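Local atomic coordinates of cysteine synthase (Helicobacter pylori, PDB entry 6AHI), a protein that catalyses pyridoxal 5'-phosphate-dependent synthesis of L-cysteine from O-acetyl-L-serine and hydrogen sulfide, and also has cystathionine beta-synthase activity. Residues A[50-53]-A[54-58]. Residues are numbered along the deposited sequence; the frame is centred on the assembly and turned at random.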
loop_
_atom_site.group_PDB
_atom_site.type_symbol
_atom_site.label_atom_id
_atom_site.label_comp_id
_atom_site.label_asym_id
_atom_site.label_seq_id
_atom_site.Cartn_x
_atom_site.Cartn_y
_atom_site.Cartn_z
ATOM N N GLY A 50 2.781 -15.358 7.292
ATOM C CA GLY A 50 4.069 -15.635 6.713
ATOM C C GLY A 50 5.165 -15.503 7.748
ATOM O O GLY A 50 6.038 -16.334 7.859
ATOM N N GLN A 51 5.080 -14.442 8.537
ATOM C CA GLN A 51 6.096 -14.136 9.497
ATOM C C GLN A 51 6.103 -15.193 10.594
ATOM O O GLN A 51 7.156 -15.618 11.025
ATOM C CB GLN A 51 5.837 -12.773 10.121
ATOM C CG GLN A 51 6.898 -12.394 11.133
ATOM C CD GLN A 51 6.700 -10.965 11.551
ATOM O OE1 GLN A 51 5.689 -10.620 12.144
ATOM N NE2 GLN A 51 7.658 -10.122 11.204
ATOM N N TYR A 52 4.907 -15.608 11.018
ATOM C CA TYR A 52 4.768 -16.593 12.066
ATOM C C TYR A 52 5.269 -17.959 11.579
ATOM O O TYR A 52 6.023 -18.605 12.306
ATOM C CB TYR A 52 3.328 -16.637 12.576
ATOM C CG TYR A 52 3.113 -17.583 13.730
ATOM C CD1 TYR A 52 3.377 -17.193 15.034
ATOM C CD2 TYR A 52 2.664 -18.875 13.518
ATOM C CE1 TYR A 52 3.198 -18.060 16.094
ATOM C CE2 TYR A 52 2.466 -19.757 14.568
ATOM C CZ TYR A 52 2.725 -19.338 15.862
ATOM O OH TYR A 52 2.534 -20.191 16.903
ATOM N N LEU A 53 4.854 -18.399 10.381
ATOM C CA LEU A 53 5.170 -19.753 9.884
ATOM C C LEU A 53 6.692 -19.938 9.763
ATOM O O LEU A 53 7.234 -20.964 10.171
ATOM C CB LEU A 53 4.481 -19.977 8.529
ATOM C CG LEU A 53 2.978 -20.253 8.562
ATOM C CD1 LEU A 53 2.413 -20.377 7.150
ATOM C CD2 LEU A 53 2.704 -21.523 9.336
ATOM N N ILE A 54 7.375 -18.931 9.209
ATOM C CA ILE A 54 8.814 -18.964 9.017
ATOM C C ILE A 54 9.543 -18.895 10.367
ATOM O O ILE A 54 10.441 -19.738 10.624
ATOM C CB ILE A 54 9.247 -17.900 7.981
ATOM C CG1 ILE A 54 8.832 -18.411 6.596
ATOM C CG2 ILE A 54 10.738 -17.579 8.068
ATOM C CD1 ILE A 54 8.840 -17.400 5.499
ATOM N N GLY A 55 9.125 -17.963 11.233
ATOM C CA GLY A 55 9.686 -17.801 12.584
ATOM C C GLY A 55 9.623 -19.091 13.395
ATOM O O GLY A 55 10.616 -19.529 13.961
ATOM N N GLU A 56 8.441 -19.714 13.439
ATOM C CA GLU A 56 8.233 -20.932 14.222
ATOM C C GLU A 56 8.918 -22.122 13.556
ATOM O O GLU A 56 9.396 -22.994 14.252
ATOM C CB GLU A 56 6.746 -21.218 14.432
ATOM C CG GLU A 56 6.075 -20.178 15.308
ATOM C CD GLU A 56 6.759 -19.886 16.644
ATOM O OE1 GLU A 56 6.887 -20.826 17.469
ATOM O OE2 GLU A 56 7.155 -18.709 16.863
ATOM N N GLY A 57 8.950 -22.143 12.221
ATOM C CA GLY A 57 9.647 -23.184 11.455
ATOM C C GLY A 57 11.118 -23.305 11.844
ATOM O O GLY A 57 11.638 -24.424 12.018
ATOM N N PHE A 58 11.794 -22.154 11.968
ATOM C CA PHE A 58 13.180 -22.106 12.437
ATOM C C PHE A 58 13.271 -22.629 13.881
ATOM O O PHE A 58 14.229 -23.298 14.230
ATOM C CB PHE A 58 13.762 -20.697 12.298
ATOM C CG PHE A 58 14.329 -20.379 10.937
ATOM C CD1 PHE A 58 15.519 -20.958 10.510
ATOM C CD2 PHE A 58 13.686 -19.492 10.086
ATOM C CE1 PHE A 58 16.045 -20.656 9.262
ATOM C CE2 PHE A 58 14.211 -19.192 8.838
ATOM C CZ PHE A 58 15.392 -19.772 8.429
#
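Y52 and E56, one helical turn apart, meet through the flat of the tyrosine ring: CG of E56 sits over one face, 3.6 Å from the centroid of the Y52 ring, a CH-pi contact. The methylene is shifted toward the phenol end, and its shortest approach is 3.5 Å, from E56 CG to Y52 CZ. With CG of Y52 anti to the backbone N (chi1 -177°), the ring stands out from the helix beside the following turn. E56 is bent at chi2, which lays the carboxylate over the same face, out toward the CE1 rim and nearly parallel to the ring, with OE2 of E56 4.1 Å from CE1 of Y52; the two planes are only 19° apart. The aliphatic part of the glutamate therefore makes the closest contact, while the charged end lies above the ring's outer margin. A154 and A155 of helix 151-158 also pack against Y52.

Beneath the pair, N of E56 donates to O of Y52 at 2.9 Å, and the flanking bonds from I54 to G50, G55 to Q51 and G57 to L53 repeat the alpha-helical i+4 to i N-H...O pattern. I54 leans back along the helix, its CD1 lying 3.8 Å from O of G50, where the glycine contributes backbone alone. Beyond this turn the isoleucine reaches L81 and V84 of helix 76-85, whereas L53 touches D151 and P144, so buried side chains leave the helix toward different neighbours.

The arrangement is an i/i+4 aromatic-glutamate pairing on a regular alpha-helix. Here it belongs to helix 48-60 of a fold type II PLP-dependent enzyme, the group that includes cysteine synthase, and the helix follows soon after K46, the lysine that probably carries the cofactor.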